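Local coordinates for acetyl xylan esterase (Paenibacillus sp. R4, PDB 6AGQ), which probably removes acetyl groups from xylan and related acetyl esters, as a cold-active hydrolase of the alpha/beta-hydrolase clan, at residues Y62-W73 with A117-P128; F210-V218 with Y247-M256. All coordinates share one frame; numbering follows the deposited sequence.

In the fold
Both contacts are largely buried, the centre of each about 14 Å from the centre of the chain, but they hold different parts of the alpha/beta-hydrolase fold. Contact 1 lies in the central sheet, where the antiparallel strand 69-77 meets the end of strand 114-118 and the loop beyond it. Contact 2 joins the loops and helix ends of 210-218 and 247-256, with no strand taking part. Their nearest atoms are about 8 Å apart, and helix 153-170 borders both. The chemistry follows the place: contact 1 combines strand pairing with a salt bridge, while contact 2 ties helix starts to one carboxylate amid aromatic packing. A second subunit reaches contact 1; none touches contact 2.

Contact 1. Residues Y62-W73 with A117-P128; sequences YDGADGTPIHGW and AIDVRGQGGVTP
Both T127 and H71 have the first torsion at -59°, which sets OG1 of the one and the imidazole of the other beside their own backbone N and lets the hydroxyl meet H71 twice. This lies where G72 and W73 of strand 69-77 pair antiparallel with I118 and A117 of strand 114-118 in the alpha/beta-hydrolase sheet. T127 OG1 accepts from H71 N and from H71 ND1, each at 3.0 Å, the second bond in the ring plane, and donates to the anti lone pair of D119 OD2 at 2.6 Å. V126 CG2 sits over one face of the imidazole, 3.5 Å from the centroid of the H71 ring. W73 and A117 exchange two backbone bonds and D119 N reaches H71 O; between them G72 CA lies just 3.1 Å from A117 O, where a beta carbon would clash. At the other end R121 grips D66 end-on, NH1 to OD1 at 2.9 Å and NH2 to OD2 at 3.0 Å, the planes 38° apart. R121 also pairs with D129 and D160. D66 OD1 closes an Asx turn by accepting T68 N and takes the T68 hydroxyl as well, at 2.7 Å from OG1, while that OG1 lies over one face of the guanidinium.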
loop_
_atom_site.group_PDB
_atom_site.type_symbol
_atom_site.label_atom_id
_atom_site.label_comp_id
_atom_site.label_asym_id
_atom_site.label_seq_id
_atom_site.Cartn_x
_atom_site.Cartn_y
_atom_site.Cartn_z
ATOM N N TYR A 62 -7.626 28.318 32.331
ATOM C CA TYR A 62 -6.729 28.620 33.428
ATOM C C TYR A 62 -5.311 28.823 32.925
ATOM O O TYR A 62 -4.943 28.326 31.896
ATOM C CB TYR A 62 -6.818 27.571 34.578
ATOM C CG TYR A 62 -6.404 26.163 34.202
ATOM C CD1 TYR A 62 -7.329 25.241 33.702
ATOM C CD2 TYR A 62 -5.085 25.747 34.346
ATOM C CE1 TYR A 62 -6.928 23.977 33.310
ATOM C CE2 TYR A 62 -4.682 24.492 33.971
ATOM C CZ TYR A 62 -5.610 23.586 33.482
ATOM O OH TYR A 62 -5.177 22.315 33.096
ATOM N N ASP A 63 -4.496 29.518 33.678
ATOM C CA ASP A 63 -3.063 29.720 33.286
ATOM C C ASP A 63 -2.197 28.485 33.622
ATOM O O ASP A 63 -2.301 27.903 34.718
ATOM C CB ASP A 63 -2.446 30.909 34.024
ATOM C CG ASP A 63 -2.939 32.274 33.508
ATOM O OD1 ASP A 63 -3.740 32.350 32.547
ATOM O OD2 ASP A 63 -2.483 33.278 34.098
ATOM N N GLY A 64 -1.319 28.116 32.690
ATOM C CA GLY A 64 -0.237 27.211 32.996
ATOM C C GLY A 64 0.809 27.941 33.834
ATOM O O GLY A 64 0.706 29.147 34.085
ATOM N N ALA A 65 1.818 27.203 34.233
ATOM C CA ALA A 65 2.881 27.727 35.072
ATOM C C ALA A 65 3.657 28.836 34.388
ATOM O O ALA A 65 4.038 29.777 35.065
ATOM C CB ALA A 65 3.820 26.612 35.498
ATOM N N ASP A 66 3.814 28.761 33.062
ATOM C CA ASP A 66 4.448 29.841 32.292
ATOM C C ASP A 66 3.437 30.889 31.719
ATOM O O ASP A 66 3.768 31.690 30.858
ATOM C CB ASP A 66 5.391 29.259 31.185
ATOM C CG ASP A 66 4.610 28.610 29.981
ATOM O OD1 ASP A 66 3.365 28.437 30.082
ATOM O OD2 ASP A 66 5.244 28.269 28.927
ATOM N N GLY A 67 2.215 30.908 32.199
ATOM C CA GLY A 67 1.234 31.869 31.668
ATOM C C GLY A 67 0.437 31.472 30.420
ATOM O O GLY A 67 -0.417 32.222 30.005
ATOM N N THR A 68 0.717 30.331 29.783
ATOM C CA THR A 68 -0.129 29.852 28.651
ATOM C C THR A 68 -1.629 29.645 29.104
ATOM O O THR A 68 -1.860 28.987 30.092
ATOM C CB THR A 68 0.414 28.492 28.147
ATOM O OG1 THR A 68 1.829 28.563 27.926
ATOM C CG2 THR A 68 -0.264 28.039 26.893
ATOM N N PRO A 69 -2.623 30.198 28.385
ATOM C CA PRO A 69 -4.020 29.959 28.734
ATOM C C PRO A 69 -4.481 28.575 28.297
ATOM O O PRO A 69 -4.585 28.329 27.103
ATOM C CB PRO A 69 -4.801 31.061 27.949
ATOM C CG PRO A 69 -3.900 31.447 26.835
ATOM C CD PRO A 69 -2.483 31.150 27.264
ATOM N N ILE A 70 -4.749 27.688 29.252
ATOM C CA ILE A 70 -5.173 26.329 28.921
ATOM C C ILE A 70 -6.680 26.317 28.834
ATOM O O ILE A 70 -7.330 26.643 29.792
ATOM C CB ILE A 70 -4.753 25.316 29.999
ATOM C CG1 ILE A 70 -3.262 25.491 30.438
ATOM C CG2 ILE A 70 -5.117 23.920 29.564
ATOM C CD1 ILE A 70 -2.229 25.612 29.315
ATOM N N HIS A 71 -7.235 25.953 27.690
ATOM C CA HIS A 71 -8.689 25.832 27.537
ATOM C C HIS A 71 -9.269 24.452 27.830
ATOM O O HIS A 71 -8.633 23.402 27.676
ATOM C CB HIS A 71 -9.117 26.262 26.149
ATOM C CG HIS A 71 -8.733 27.657 25.838
ATOM N ND1 HIS A 71 -7.447 27.996 25.472
ATOM C CD2 HIS A 71 -9.422 28.816 25.927
ATOM C CE1 HIS A 71 -7.374 29.301 25.298
ATOM N NE2 HIS A 71 -8.549 29.822 25.586
ATOM N N GLY A 72 -10.485 24.455 28.301
ATOM C CA GLY A 72 -11.177 23.223 28.565
ATOM C C GLY A 72 -12.686 23.338 28.605
ATOM O O GLY A 72 -13.301 24.411 28.310
ATOM N N TRP A 73 -13.274 22.192 28.928
ATOM C CA TRP A 73 -14.688 22.070 29.098
ATOM C C TRP A 73 -14.867 21.421 30.452
ATOM O O TRP A 73 -14.276 20.412 30.687
ATOM C CB TRP A 73 -15.345 21.175 28.044
ATOM C CG TRP A 73 -15.349 21.592 26.619
ATOM C CD1 TRP A 73 -14.829 20.906 25.602
ATOM C CD2 TRP A 73 -16.008 22.737 26.048
ATOM N NE1 TRP A 73 -15.089 21.538 24.417
ATOM C CE2 TRP A 73 -15.794 22.683 24.660
ATOM C CE3 TRP A 73 -16.724 23.802 26.576
ATOM C CZ2 TRP A 73 -16.270 23.689 23.756
ATOM C CZ3 TRP A 73 -17.231 24.793 25.687
ATOM C CH2 TRP A 73 -16.981 24.718 24.291
ATOM N N ALA A 117 -12.285 18.191 30.608
ATOM C CA ALA A 117 -11.360 17.901 29.550
ATOM C C ALA A 117 -10.549 19.125 29.166
ATOM O O ALA A 117 -11.112 20.160 28.951
ATOM C CB ALA A 117 -12.132 17.413 28.337
ATOM N N ILE A 118 -9.255 18.977 28.958
ATOM C CA ILE A 118 -8.367 20.087 28.619
ATOM C C ILE A 118 -7.577 19.885 27.310
ATOM O O ILE A 118 -7.331 18.774 26.907
ATOM C CB ILE A 118 -7.318 20.317 29.760
ATOM C CG1 ILE A 118 -6.421 19.098 29.957
ATOM C CG2 ILE A 118 -8.020 20.654 31.088
ATOM C CD1 ILE A 118 -5.298 19.361 30.924
ATOM N N ASP A 119 -7.255 20.974 26.636
ATOM C CA ASP A 119 -6.239 21.015 25.584
ATOM C C ASP A 119 -4.802 20.788 26.131
ATOM O O ASP A 119 -4.454 21.302 27.161
ATOM C CB ASP A 119 -6.201 22.369 24.969
ATOM C CG ASP A 119 -7.423 22.715 24.050
ATOM O OD1 ASP A 119 -8.192 21.823 23.570
ATOM O OD2 ASP A 119 -7.533 23.943 23.778
ATOM N N VAL A 120 -3.965 20.112 25.343
ATOM C CA VAL A 120 -2.539 19.955 25.553
ATOM C C VAL A 120 -1.947 21.063 24.694
ATOM O O VAL A 120 -2.319 21.224 23.542
ATOM C CB VAL A 120 -2.009 18.580 25.061
ATOM C CG1 VAL A 120 -0.483 18.497 25.184
ATOM C CG2 VAL A 120 -2.665 17.441 25.805
ATOM N N ARG A 121 -1.070 21.843 25.299
ATOM C CA ARG A 121 -0.574 23.070 24.755
ATOM C C ARG A 121 0.051 23.018 23.330
ATOM O O ARG A 121 0.867 22.169 23.001
ATOM C CB ARG A 121 0.391 23.681 25.759
ATOM C CG ARG A 121 1.561 22.776 26.074
ATOM C CD ARG A 121 2.700 23.573 26.605
ATOM N NE ARG A 121 2.269 24.230 27.830
ATOM C CZ ARG A 121 2.803 25.346 28.307
ATOM N NH1 ARG A 121 2.360 25.825 29.461
ATOM N NH2 ARG A 121 3.799 25.952 27.630
ATOM N N GLY A 122 -0.444 23.853 22.425
ATOM C CA GLY A 122 0.106 23.846 21.094
ATOM C C GLY A 122 -0.454 22.806 20.169
ATOM O O GLY A 122 -0.079 22.805 19.026
ATOM N N GLN A 123 -1.345 21.918 20.613
ATOM C CA GLN A 123 -1.834 20.889 19.711
ATOM C C GLN A 123 -3.097 21.323 18.929
ATOM O O GLN A 123 -3.246 22.492 18.671
ATOM C CB GLN A 123 -1.942 19.563 20.409
ATOM C CG GLN A 123 -0.580 19.175 20.957
ATOM C CD GLN A 123 -0.524 17.779 21.522
ATOM O OE1 GLN A 123 -1.464 17.015 21.384
ATOM N NE2 GLN A 123 0.582 17.448 22.175
ATOM N N GLY A 124 -4.025 20.445 18.576
ATOM C CA GLY A 124 -5.039 20.805 17.598
ATOM C C GLY A 124 -6.147 21.651 18.161
ATOM O O GLY A 124 -7.292 21.498 17.741
ATOM N N GLY A 125 -5.820 22.591 19.056
ATOM C CA GLY A 125 -6.854 23.348 19.785
ATOM C C GLY A 125 -6.600 24.837 19.735
ATOM O O GLY A 125 -5.763 25.347 18.924
ATOM N N VAL A 126 -7.361 25.535 20.562
ATOM C CA VAL A 126 -7.204 26.992 20.712
ATOM C C VAL A 126 -6.113 27.332 21.757
ATOM O O VAL A 126 -5.845 28.494 21.989
ATOM C CB VAL A 126 -8.555 27.710 21.026
ATOM C CG1 VAL A 126 -9.638 27.294 20.030
ATOM C CG2 VAL A 126 -9.020 27.481 22.452
ATOM N N THR A 127 -5.537 26.336 22.425
ATOM C CA THR A 127 -4.510 26.562 23.476
ATOM C C THR A 127 -3.127 26.571 22.848
ATOM O O THR A 127 -2.681 25.537 22.311
ATOM C CB THR A 127 -4.578 25.475 24.502
ATOM O OG1 THR A 127 -5.903 25.448 25.090
ATOM C CG2 THR A 127 -3.501 25.673 25.595
ATOM N N PRO A 128 -2.450 27.719 22.847
ATOM C CA PRO A 128 -1.130 27.802 22.209
ATOM C C PRO A 128 -0.020 27.278 23.149
ATOM O O PRO A 128 -0.353 26.793 24.209
ATOM C CB PRO A 128 -0.954 29.290 21.997
ATOM C CG PRO A 128 -1.703 29.916 23.082
ATOM C CD PRO A 128 -2.793 28.971 23.520
#

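Contact 2. Residues F210-V218 with Y247-M256; sequences FLCHFRRSV and YRTLSYFDGM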
loop_
_atom_site.group_PDB
_atom_site.type_symbol
_atom_site.label_atom_id
_atom_site.label_comp_id
_atom_site.label_asym_id
_atom_site.label_seq_id
_atom_site.Cartn_x
_atom_site.Cartn_y
_atom_site.Cartn_z
ATOM N N PHE A 210 0.885 6.071 25.768
ATOM C CA PHE A 210 2.050 6.596 25.061
ATOM C C PHE A 210 2.978 7.193 26.107
ATOM O O PHE A 210 2.625 7.235 27.315
ATOM C CB PHE A 210 1.525 7.634 24.048
ATOM C CG PHE A 210 2.557 8.272 23.210
ATOM C CD1 PHE A 210 3.304 7.531 22.311
ATOM C CD2 PHE A 210 2.744 9.648 23.256
ATOM C CE1 PHE A 210 4.263 8.138 21.503
ATOM C CE2 PHE A 210 3.714 10.247 22.483
ATOM C CZ PHE A 210 4.487 9.491 21.613
ATOM N N LEU A 211 4.204 7.554 25.691
ATOM C CA LEU A 211 5.213 8.101 26.625
ATOM C C LEU A 211 5.722 7.092 27.661
ATOM O O LEU A 211 6.087 7.479 28.782
ATOM C CB LEU A 211 4.730 9.369 27.371
ATOM C CG LEU A 211 3.938 10.377 26.509
ATOM C CD1 LEU A 211 3.113 11.400 27.301
ATOM C CD2 LEU A 211 4.899 11.063 25.554
ATOM N N CYS A 212 5.801 5.818 27.285
ATOM C CA CYS A 212 6.291 4.764 28.192
ATOM C C CYS A 212 7.437 4.043 27.509
ATOM O O CYS A 212 7.407 3.791 26.309
ATOM C CB CYS A 212 5.217 3.729 28.579
ATOM S SG CYS A 212 3.761 4.388 29.488
ATOM N N HIS A 213 8.412 3.677 28.331
ATOM C CA HIS A 213 9.562 2.922 27.956
ATOM C C HIS A 213 10.181 3.405 26.644
ATOM O O HIS A 213 10.264 2.627 25.689
ATOM C CB HIS A 213 9.150 1.432 27.964
ATOM C CG HIS A 213 10.301 0.492 28.099
ATOM N ND1 HIS A 213 11.578 0.916 28.410
ATOM C CD2 HIS A 213 10.365 -0.857 27.993
ATOM C CE1 HIS A 213 12.391 -0.131 28.454
ATOM N NE2 HIS A 213 11.681 -1.215 28.191
ATOM N N PHE A 214 10.552 4.700 26.608
ATOM C CA PHE A 214 11.000 5.396 25.372
ATOM C C PHE A 214 12.034 4.692 24.477
ATOM O O PHE A 214 11.898 4.668 23.260
ATOM C CB PHE A 214 11.536 6.788 25.665
ATOM C CG PHE A 214 10.458 7.830 25.931
ATOM C CD1 PHE A 214 9.665 8.318 24.894
ATOM C CD2 PHE A 214 10.265 8.331 27.210
ATOM C CE1 PHE A 214 8.699 9.281 25.115
ATOM C CE2 PHE A 214 9.301 9.284 27.451
ATOM C CZ PHE A 214 8.512 9.762 26.396
ATOM N N ARG A 215 13.103 4.207 25.059
ATOM C CA ARG A 215 14.176 3.620 24.295
ATOM C C ARG A 215 13.732 2.316 23.603
ATOM O O ARG A 215 14.139 2.031 22.500
ATOM C CB ARG A 215 15.362 3.373 25.199
ATOM C CG ARG A 215 16.630 2.990 24.441
ATOM C CD ARG A 215 17.624 2.357 25.403
ATOM N NE ARG A 215 18.330 3.378 26.173
ATOM C CZ ARG A 215 19.405 4.034 25.739
ATOM N NH1 ARG A 215 19.948 3.825 24.517
ATOM N NH2 ARG A 215 19.939 4.924 26.537
ATOM N N ARG A 216 12.832 1.577 24.208
ATOM C CA ARG A 216 12.273 0.399 23.554
ATOM C C ARG A 216 11.270 0.753 22.436
ATOM O O ARG A 216 11.334 0.198 21.343
ATOM C CB ARG A 216 11.673 -0.555 24.562
ATOM C CG ARG A 216 11.225 -1.857 23.918
ATOM C CD ARG A 216 10.657 -2.830 24.940
ATOM N NE ARG A 216 9.979 -3.919 24.242
ATOM C CZ ARG A 216 10.584 -4.992 23.700
ATOM N NH1 ARG A 216 9.853 -5.884 23.040
ATOM N NH2 ARG A 216 11.895 -5.194 23.806
ATOM N N SER A 217 10.339 1.644 22.724
ATOM C CA SER A 217 9.425 2.158 21.714
ATOM C C SER A 217 10.184 2.504 20.450
ATOM O O SER A 217 9.856 2.002 19.379
ATOM C CB SER A 217 8.730 3.368 22.241
ATOM O OG SER A 217 7.986 3.025 23.395
ATOM N N VAL A 218 11.228 3.317 20.579
ATOM C CA VAL A 218 12.020 3.743 19.424
ATOM C C VAL A 218 12.756 2.612 18.718
ATOM O O VAL A 218 12.623 2.471 17.526
ATOM C CB VAL A 218 13.040 4.832 19.820
ATOM C CG1 VAL A 218 14.036 5.083 18.685
ATOM C CG2 VAL A 218 12.315 6.140 20.177
ATOM N N TYR A 247 17.975 10.050 25.778
ATOM C CA TYR A 247 17.186 9.153 26.616
ATOM C C TYR A 247 17.238 9.531 28.086
ATOM O O TYR A 247 16.305 9.206 28.831
ATOM C CB TYR A 247 17.548 7.671 26.385
ATOM C CG TYR A 247 17.155 7.217 24.979
ATOM C CD1 TYR A 247 15.817 7.167 24.593
ATOM C CD2 TYR A 247 18.101 6.917 24.016
ATOM C CE1 TYR A 247 15.433 6.788 23.316
ATOM C CE2 TYR A 247 17.724 6.546 22.724
ATOM C CZ TYR A 247 16.405 6.448 22.394
ATOM O OH TYR A 247 16.012 6.105 21.107
ATOM N N ARG A 248 18.290 10.194 28.542
ATOM C CA ARG A 248 18.252 10.741 29.909
ATOM C C ARG A 248 17.234 11.906 30.020
ATOM O O ARG A 248 16.523 11.977 30.988
ATOM C CB ARG A 248 19.643 11.149 30.399
ATOM C CG ARG A 248 19.614 12.033 31.643
ATOM C CD ARG A 248 20.994 12.204 32.234
ATOM N NE ARG A 248 21.843 13.004 31.344
ATOM C CZ ARG A 248 22.850 12.543 30.591
ATOM N NH1 ARG A 248 23.541 13.397 29.830
ATOM N NH2 ARG A 248 23.187 11.249 30.579
ATOM N N THR A 249 17.131 12.782 29.016
ATOM C CA THR A 249 16.027 13.797 28.969
ATOM C C THR A 249 14.679 13.113 29.114
ATOM O O THR A 249 13.887 13.511 29.954
ATOM C CB THR A 249 16.018 14.616 27.658
ATOM O OG1 THR A 249 17.203 15.373 27.590
ATOM C CG2 THR A 249 14.815 15.595 27.533
ATOM N N LEU A 250 14.450 12.068 28.330
ATOM C CA LEU A 250 13.137 11.421 28.254
ATOM C C LEU A 250 12.774 10.599 29.500
ATOM O O LEU A 250 11.552 10.413 29.814
ATOM C CB LEU A 250 13.051 10.576 26.973
ATOM C CG LEU A 250 13.114 11.374 25.625
ATOM C CD1 LEU A 250 13.283 10.477 24.387
ATOM C CD2 LEU A 250 11.885 12.219 25.431
ATOM N N SER A 251 13.809 10.134 30.241
ATOM C CA SER A 251 13.566 9.340 31.452
ATOM C C SER A 251 12.749 10.079 32.563
ATOM O O SER A 251 11.942 9.483 33.264
ATOM C CB SER A 251 14.937 8.834 32.010
ATOM O OG SER A 251 15.702 9.965 32.529
ATOM N N TYR A 252 12.953 11.381 32.689
ATOM C CA TYR A 252 12.157 12.245 33.592
ATOM C C TYR A 252 10.669 12.265 33.292
ATOM O O TYR A 252 9.880 12.582 34.183
ATOM C CB TYR A 252 12.688 13.681 33.579
ATOM C CG TYR A 252 14.069 13.795 34.190
ATOM C CD1 TYR A 252 14.234 13.952 35.575
ATOM C CD2 TYR A 252 15.210 13.732 33.396
ATOM C CE1 TYR A 252 15.507 14.049 36.133
ATOM C CE2 TYR A 252 16.478 13.837 33.949
ATOM C CZ TYR A 252 16.625 13.990 35.304
ATOM O OH TYR A 252 17.903 14.056 35.845
ATOM N N PHE A 253 10.297 11.895 32.067
ATOM C CA PHE A 253 8.920 11.959 31.601
ATOM C C PHE A 253 8.338 10.581 31.298
ATOM O O PHE A 253 7.184 10.457 30.812
ATOM C CB PHE A 253 8.857 12.865 30.368
ATOM C CG PHE A 253 9.525 14.117 30.571
ATOM C CD1 PHE A 253 8.866 15.158 31.210
ATOM C CD2 PHE A 253 10.846 14.285 30.191
ATOM C CE1 PHE A 253 9.534 16.328 31.503
ATOM C CE2 PHE A 253 11.523 15.432 30.498
ATOM C CZ PHE A 253 10.848 16.470 31.101
ATOM N N ASP A 254 9.097 9.530 31.604
ATOM C CA ASP A 254 8.738 8.185 31.182
ATOM C C ASP A 254 7.651 7.602 32.109
ATOM O O ASP A 254 7.842 7.477 33.315
ATOM C CB ASP A 254 9.958 7.276 31.133
ATOM C CG ASP A 254 9.723 6.001 30.314
ATOM O OD1 ASP A 254 8.732 5.262 30.572
ATOM O OD2 ASP A 254 10.550 5.733 29.412
ATOM N N GLY A 255 6.520 7.221 31.519
ATOM C CA GLY A 255 5.413 6.634 32.287
ATOM C C GLY A 255 5.771 5.425 33.154
ATOM O O GLY A 255 5.172 5.217 34.192
ATOM N N MET A 256 6.732 4.630 32.729
ATOM C CA MET A 256 7.263 3.546 33.558
ATOM C C MET A 256 7.870 4.045 34.901
ATOM O O MET A 256 7.625 3.487 35.975
ATOM C CB MET A 256 8.312 2.828 32.731
ATOM C CG MET A 256 9.063 1.696 33.411
ATOM S SD MET A 256 10.073 0.939 32.132
ATOM C CE MET A 256 11.545 1.967 32.096
#
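Two helix starts share one carboxylate in this contact: D254 is the N-cap of helix 255-259 and also takes the amides of H213, at the N-cap position of helix 214-219, and of F214, its first residue. With CG anti to the backbone N (chi1 -163°), the D254 carboxylate reaches across to the other segment. OD1 accepts H213 N at 2.8 Å on its syn side and M256 N at 3.0 Å, the capping bond, through its anti lone pair. OD2 takes F214 N at 3.0 Å, also from the syn side. A bound zinc ion lies about 4 Å from the D254 side chain. Replacing D254 with an alanine would probably leave the amides of H213, F214 and M256 without their acceptor and let the two helix starts part. A backbone bond beside it, G255 N to L211 O at 2.8 Å, is almost straight (174°), and a beta carbon on G255 would run into C212 SG.

The F214 and H213 rings are each held between two groups. The F214 ring lies between the L211 backbone and L250, whose CB is 3.6 Å from F214 CD2. M256 SD stands over the H213 ring, 4.2 Å from its centroid, with R216 CB on the opposite face; H213 NE2 is hydrogen-bonded to Y14 OH. Y247 is met over one face by R215, which lays CG over the middle of the Y247 ring, 3.9 Å from the centroid; its guanidinium lies with a face over Y247 CD2, tilted 39° to the ring, and R215 NH1 forms a salt bridge with E243. V218 CG1 meets the Y247 hydroxyl oxygen.

Helix 226-236 packs on F214, V218 and Y247, helix 279-286 on C212 and H213, and helix 153-170 on L211 and F253.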